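Local coordinates for putative HMP/thiamine permease protein YkoE (Bacillus subtilis, PDB 5EDL) that binds thiamine as the S component of a bacterial ECF-type vitamin transporter and probably takes part in moving it across the membrane, at residues F35-Y40 against P140-I145; G120-S125 against V148-S153. All blocks are in the same frame, centred on the assembly; numbering follows the deposited sequence.

Contacts 1 and 2 share helix 140-170, which meets a different partner at each of two levels. In contact 1 the beginning of that helix meets the loop 35-40 that follows helix 4-35, at the surface; in contact 2, two turns further on, residues 148-153 lie against helix 111-132 in the interior. Their centres are about 12 Å apart, and Ile38 CG1 touches Ile149 CD1 at 3.9 Å, joining the two. Along the chain the segments alternate, 35-40, 120-125, 140-145, 148-153, so the connections cross. Each contact contributes a residue to the thiamine pocket, Tyr40 from the first and Arg150 from the second.

Contact 1 of 2, residues F35-Y40 against P140-I145; sequences FGPIAY and PGYLLI. With VIB (3-(4-amino-2-methyl-pyrimidin-5-ylmethyl)-5-(2-hydroxy-ethyl)-4-methyl-thiazol-3-ium), chain B.
Ile38 and Tyr142 carry the closest pair of CA atoms, 8.1 Å apart, where the turn leaving helix 4-35 passes the first turns of helix 140-170. The N-H of Ile38 donates to Tyr142 OH at 3.2 Å, fairly straight at 158°. A water bonded to that hydroxyl also donates to Phe35 O, giving the phenol a second link to the turn. Tyr142 CG lies anti to the backbone N (chi1 -166°), and the hydroxyl at the far end of the ring reaches the turn. There Pro37 CG lies in the ring plane at the edge, 3.8 Å from Tyr142 CE2, while Ile38 CB comes in obliquely. Deeper along the helix, Ile38 CD1 meets Ile145 CG2 at 3.9 Å. This loop between the first two membrane helices borders the substrate pocket, as in other S components of ECF transporters. Tyr40 faces the thiamine, its ring sandwiched between Pro37 O, 3.2 Å above one face, and the thiazolium methyl CM4, 3.8 Å above the other; its OH bonds to Tyr135 OH. An alanine at Tyr40 would probably leave CM4 without its aromatic cover and the Tyr135 hydroxyl without this partner.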
loop_
_atom_site.group_PDB
_atom_site.type_symbol
_atom_site.label_atom_id
_atom_site.label_comp_id
_atom_site.label_asym_id
_atom_site.label_seq_id
_atom_site.Cartn_x
_atom_site.Cartn_y
_atom_site.Cartn_z
ATOM N N PHE A 35 12.691 21.112 5.059
ATOM C CA PHE A 35 12.564 21.558 3.671
ATOM C C PHE A 35 11.139 21.800 3.194
ATOM O O PHE A 35 10.932 22.182 2.042
ATOM C CB PHE A 35 13.226 20.549 2.733
ATOM C CG PHE A 35 14.676 20.313 3.019
ATOM C CD1 PHE A 35 15.581 21.370 3.005
ATOM C CD2 PHE A 35 15.143 19.036 3.286
ATOM C CE1 PHE A 35 16.925 21.161 3.268
ATOM C CE2 PHE A 35 16.494 18.819 3.547
ATOM C CZ PHE A 35 17.382 19.883 3.540
ATOM N N GLY A 36 10.168 21.590 4.075
ATOM C CA GLY A 36 8.773 21.731 3.716
ATOM C C GLY A 36 8.184 20.409 3.238
ATOM O O GLY A 36 8.905 19.417 3.076
ATOM N N PRO A 37 6.869 20.393 2.999
ATOM C CA PRO A 37 6.155 19.144 2.696
ATOM C C PRO A 37 6.672 18.409 1.455
ATOM O O PRO A 37 6.663 17.181 1.449
ATOM C CB PRO A 37 4.699 19.599 2.490
ATOM C CG PRO A 37 4.748 21.082 2.319
ATOM C CD PRO A 37 5.961 21.550 3.089
ATOM N N ILE A 38 7.114 19.132 0.431
ATOM C CA ILE A 38 7.543 18.479 -0.801
ATOM C C ILE A 38 8.639 17.448 -0.516
ATOM O O ILE A 38 8.766 16.461 -1.231
ATOM C CB ILE A 38 8.043 19.502 -1.847
ATOM C CG1 ILE A 38 8.282 18.819 -3.199
ATOM C CG2 ILE A 38 9.310 20.231 -1.365
ATOM C CD1 ILE A 38 8.550 19.799 -4.324
ATOM N N ALA A 39 9.417 17.673 0.540
ATOM C CA ALA A 39 10.540 16.790 0.853
ATOM C C ALA A 39 10.131 15.346 1.197
ATOM O O ALA A 39 10.919 14.427 0.978
ATOM C CB ALA A 39 11.368 17.373 1.992
ATOM N N TYR A 40 8.930 15.121 1.731
ATOM C CA TYR A 40 8.529 13.729 1.980
ATOM C C TYR A 40 7.693 13.127 0.853
ATOM O O TYR A 40 7.329 11.953 0.906
ATOM C CB TYR A 40 7.776 13.586 3.311
ATOM C CG TYR A 40 6.532 14.439 3.466
ATOM C CD1 TYR A 40 5.457 14.326 2.583
ATOM C CD2 TYR A 40 6.413 15.312 4.531
ATOM C CE1 TYR A 40 4.314 15.097 2.739
ATOM C CE2 TYR A 40 5.284 16.087 4.697
ATOM C CZ TYR A 40 4.238 15.978 3.807
ATOM O OH TYR A 40 3.129 16.763 3.993
ATOM N N PRO A 140 -0.913 26.705 -6.689
ATOM C CA PRO A 140 -1.206 25.659 -7.674
ATOM C C PRO A 140 0.060 24.952 -8.164
ATOM O O PRO A 140 0.053 23.730 -8.286
ATOM C CB PRO A 140 -1.893 26.428 -8.809
ATOM C CG PRO A 140 -2.538 27.603 -8.118
ATOM C CD PRO A 140 -1.541 27.992 -7.044
ATOM N N GLY A 141 1.126 25.703 -8.422
ATOM C CA GLY A 141 2.373 25.105 -8.872
ATOM C C GLY A 141 2.984 24.120 -7.873
ATOM O O GLY A 141 3.382 23.016 -8.225
ATOM N N TYR A 142 3.066 24.537 -6.620
ATOM C CA TYR A 142 3.602 23.694 -5.565
ATOM C C TYR A 142 2.746 22.449 -5.363
ATOM O O TYR A 142 3.268 21.345 -5.206
ATOM C CB TYR A 142 3.678 24.477 -4.259
ATOM C CG TYR A 142 4.506 23.854 -3.162
ATOM C CD1 TYR A 142 5.881 23.661 -3.315
ATOM C CD2 TYR A 142 3.933 23.523 -1.938
ATOM C CE1 TYR A 142 6.652 23.126 -2.288
ATOM C CE2 TYR A 142 4.689 22.999 -0.910
ATOM C CZ TYR A 142 6.048 22.800 -1.091
ATOM O OH TYR A 142 6.794 22.268 -0.067
ATOM N N LEU A 143 1.433 22.651 -5.336
ATOM C CA LEU A 143 0.502 21.542 -5.139
ATOM C C LEU A 143 0.578 20.559 -6.301
ATOM O O LEU A 143 0.579 19.346 -6.096
ATOM C CB LEU A 143 -0.925 22.052 -4.973
ATOM C CG LEU A 143 -1.192 22.695 -3.604
ATOM C CD1 LEU A 143 -2.551 23.382 -3.573
ATOM C CD2 LEU A 143 -1.086 21.619 -2.520
ATOM N N LEU A 144 0.639 21.095 -7.513
ATOM C CA LEU A 144 0.710 20.275 -8.709
ATOM C C LEU A 144 1.979 19.430 -8.701
ATOM O O LEU A 144 1.944 18.237 -9.006
ATOM C CB LEU A 144 0.650 21.151 -9.969
ATOM C CG LEU A 144 -0.737 21.727 -10.286
ATOM C CD1 LEU A 144 -0.702 22.737 -11.445
ATOM C CD2 LEU A 144 -1.722 20.602 -10.580
ATOM N N ILE A 145 3.100 20.045 -8.348
ATOM C CA ILE A 145 4.357 19.316 -8.290
ATOM C C ILE A 145 4.300 18.212 -7.222
ATOM O O ILE A 145 4.739 17.083 -7.459
ATOM C CB ILE A 145 5.540 20.262 -8.019
ATOM C CG1 ILE A 145 5.764 21.172 -9.231
ATOM C CG2 ILE A 145 6.794 19.463 -7.746
ATOM C CD1 ILE A 145 6.709 22.332 -8.977
HETATM C CM2 VIB B . -0.530 4.999 7.581
HETATM N N4A VIB B . 0.347 9.017 4.928
HETATM C CM4 VIB B . 3.607 12.509 5.658
HETATM O O1 VIB B . 0.685 14.427 4.009
HETATM C C7 VIB B . 0.336 15.113 5.195
HETATM C C6 VIB B . 1.422 14.870 6.215
HETATM C C2 VIB B . 0.489 11.301 7.654
HETATM S S1 VIB B . 0.112 12.807 7.456
HETATM C C5 VIB B . 1.295 13.426 6.668
HETATM C C4 VIB B . 2.268 12.396 6.396
HETATM N N3 VIB B . 1.757 11.053 7.029
HETATM C C7A VIB B . 2.548 9.829 6.954
HETATM C C4A VIB B . 0.640 8.196 6.083
HETATM N N3A VIB B . -0.025 7.059 6.295
HETATM C C2A VIB B . 0.267 6.301 7.388
HETATM N N1A VIB B . 1.251 6.696 8.257
HETATM C C6A VIB B . 1.939 7.849 8.055
HETATM C C5A VIB B . 1.625 8.596 6.948
HETATM O O HOH W 1 9.342 23.535 0.118
#

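Contact 2 of 2, residues G120-S125 against V148-S153; sequences GSSVAS and VIRLIS. With MPG ([(Z)-octadec-9-enyl] (2R)-2,3-bis(oxidanyl)propanoate), chain D.
Arg150 and Ser125 form the polar join between the two helices: NH1 donates to Ser125 OG at 3.0 Å with an N-H...O angle of 147°, the oxygen slightly tilted from the guanidinium plane. Ser125 OG sits between its backbone N and carbonyl carbon (chi1 60°), turned back over its own helix, where Ser121 O and Ser122 O are both within reach of its single proton. The hydroxyl can thus accept from the arginine while donating to the helix backbone.

A second bond joins the same pair of helices, from Ser122 OG to Arg150 O at 2.8 Å, the hydroxyl standing well above the carbonyl plane. Gly118 O, one turn back on the serine's own helix, competes for the same proton.

The Arg150 chain leaves its helix with CG anti to the backbone N and then bends at chi3. NE makes a salt bridge to Glu41 and NH2 one to Asp129, and Tyr44 adds a cation-pi contact, so several groups fix the rotation of the guanidinium; the two carboxylates probably help to offset its buried charge, and Asp129 also bonds to the thiamine.

Outward from these bonds the packing becomes apolar. Leu151 CD2 meets Val123 CG2 at 3.9 Å and lies 4.0 Å from Ser122 CB. Small serines let the backbones come close, with Ser122 CA 5.5 Å from Leu151 CA. Ala124 points away from helix 140-170, and its CB meets C8 of a bound lipid at 3.4 Å.

The segment axes approach to 8.4 Å at 146°. This is a roughly antiparallel pair of membrane helices, 111-132 and 140-170, whose serines bond to Arg150, and it places that residue, whose side chain is about 4 Å from the thiamine, in the S-component's binding pocket.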
loop_
_atom_site.group_PDB
_atom_site.type_symbol
_atom_site.label_atom_id
_atom_site.label_comp_id
_atom_site.label_asym_id
_atom_site.label_seq_id
_atom_site.Cartn_x
_atom_site.Cartn_y
_atom_site.Cartn_z
ATOM N N GLY A 120 -4.315 5.604 -6.474
ATOM C CA GLY A 120 -5.596 5.853 -5.833
ATOM C C GLY A 120 -5.380 6.345 -4.410
ATOM O O GLY A 120 -6.034 7.285 -3.956
ATOM N N SER A 121 -4.445 5.718 -3.706
ATOM C CA SER A 121 -4.118 6.156 -2.356
ATOM C C SER A 121 -3.478 7.548 -2.393
ATOM O O SER A 121 -3.743 8.369 -1.531
ATOM C CB SER A 121 -3.181 5.165 -1.657
ATOM O OG SER A 121 -3.826 3.924 -1.421
ATOM N N SER A 122 -2.632 7.783 -3.392
ATOM C CA SER A 122 -2.001 9.082 -3.579
ATOM C C SER A 122 -3.065 10.183 -3.688
ATOM O O SER A 122 -2.993 11.197 -3.002
ATOM C CB SER A 122 -1.117 9.083 -4.825
ATOM O OG SER A 122 -0.029 8.193 -4.683
ATOM N N VAL A 123 -4.052 9.967 -4.548
ATOM C CA VAL A 123 -5.109 10.940 -4.751
ATOM C C VAL A 123 -5.958 11.146 -3.490
ATOM O O VAL A 123 -6.240 12.291 -3.098
ATOM C CB VAL A 123 -6.020 10.528 -5.924
ATOM C CG1 VAL A 123 -7.248 11.423 -5.988
ATOM C CG2 VAL A 123 -5.250 10.577 -7.243
ATOM N N ALA A 124 -6.370 10.047 -2.860
ATOM C CA ALA A 124 -7.213 10.123 -1.667
ATOM C C ALA A 124 -6.505 10.854 -0.512
ATOM O O ALA A 124 -7.115 11.663 0.188
ATOM C CB ALA A 124 -7.633 8.730 -1.225
ATOM N N SER A 125 -5.225 10.549 -0.311
ATOM C CA SER A 125 -4.477 11.187 0.754
ATOM C C SER A 125 -4.264 12.654 0.413
ATOM O O SER A 125 -4.206 13.478 1.303
ATOM C CB SER A 125 -3.132 10.485 1.010
ATOM O OG SER A 125 -2.309 10.499 -0.139
ATOM N N VAL A 148 2.051 15.249 -8.393
ATOM C CA VAL A 148 2.732 14.460 -9.403
ATOM C C VAL A 148 3.771 13.535 -8.757
ATOM O O VAL A 148 3.814 12.335 -9.051
ATOM C CB VAL A 148 3.401 15.350 -10.460
ATOM C CG1 VAL A 148 4.381 14.546 -11.277
ATOM C CG2 VAL A 148 2.339 15.985 -11.362
ATOM N N ILE A 149 4.603 14.098 -7.879
ATOM C CA ILE A 149 5.571 13.298 -7.135
ATOM C C ILE A 149 4.871 12.208 -6.318
ATOM O O ILE A 149 5.305 11.057 -6.310
ATOM C CB ILE A 149 6.432 14.156 -6.186
ATOM C CG1 ILE A 149 7.215 15.216 -6.978
ATOM C CG2 ILE A 149 7.379 13.261 -5.390
ATOM C CD1 ILE A 149 7.978 16.227 -6.099
ATOM N N ARG A 150 3.785 12.558 -5.637
ATOM C CA ARG A 150 3.096 11.556 -4.831
ATOM C C ARG A 150 2.467 10.466 -5.711
ATOM O O ARG A 150 2.423 9.301 -5.314
ATOM C CB ARG A 150 2.019 12.174 -3.938
ATOM C CG ARG A 150 1.549 11.201 -2.829
ATOM C CD ARG A 150 0.459 11.797 -1.924
ATOM N NE ARG A 150 0.928 12.980 -1.191
ATOM C CZ ARG A 150 0.231 13.600 -0.244
ATOM N NH1 ARG A 150 -0.974 13.158 0.101
ATOM N NH2 ARG A 150 0.742 14.667 0.362
ATOM N N LEU A 151 1.978 10.843 -6.888
ATOM C CA LEU A 151 1.419 9.856 -7.809
ATOM C C LEU A 151 2.502 8.868 -8.265
ATOM O O LEU A 151 2.287 7.655 -8.285
ATOM C CB LEU A 151 0.772 10.545 -9.009
ATOM C CG LEU A 151 -0.600 11.192 -8.764
ATOM C CD1 LEU A 151 -0.961 12.152 -9.882
ATOM C CD2 LEU A 151 -1.672 10.123 -8.616
ATOM N N ILE A 152 3.675 9.386 -8.608
ATOM C CA ILE A 152 4.766 8.524 -9.043
ATOM C C ILE A 152 5.228 7.604 -7.914
ATOM O O ILE A 152 5.481 6.409 -8.126
ATOM C CB ILE A 152 5.950 9.352 -9.564
ATOM C CG1 ILE A 152 5.524 10.124 -10.820
ATOM C CG2 ILE A 152 7.143 8.450 -9.854
ATOM C CD1 ILE A 152 6.538 11.089 -11.306
ATOM N N SER A 153 5.325 8.170 -6.717
ATOM C CA SER A 153 5.765 7.432 -5.540
ATOM C C SER A 153 4.759 6.331 -5.179
ATOM O O SER A 153 5.147 5.232 -4.791
ATOM C CB SER A 153 5.970 8.383 -4.342
ATOM O OG SER A 153 6.348 7.666 -3.172
HETATM C C2 MPG D . -11.896 13.623 4.618
HETATM C C3 MPG D . -11.178 13.375 3.306
HETATM C C4 MPG D . -12.063 12.549 2.399
HETATM C C5 MPG D . -11.315 12.055 1.176
HETATM C C6 MPG D . -12.202 11.063 0.452
HETATM C C7 MPG D . -11.659 10.744 -0.929
HETATM C C8 MPG D . -10.993 9.380 -0.945
HETATM C C9 MPG D . -11.914 8.325 -1.522
HETATM C C10 MPG D . -11.696 7.830 -2.760
HETATM C C11 MPG D . -10.527 8.317 -3.596
HETATM C C12 MPG D . -10.931 8.418 -5.053
HETATM C C13 MPG D . -9.753 8.067 -5.936
HETATM O O1 MPG D . -11.157 13.942 6.878
HETATM C C1 MPG D . -11.007 14.408 5.553
HETATM C CXD MPG D . -10.798 14.714 9.279
HETATM O O2 MPG D . -11.657 13.776 9.884
HETATM C C21 MPG D . -10.845 16.007 10.066
HETATM O O3 MPG D . -10.133 15.859 11.277
HETATM O O4 MPG D . -11.625 16.067 7.520
HETATM C CX3 MPG D . -11.227 14.965 7.845
#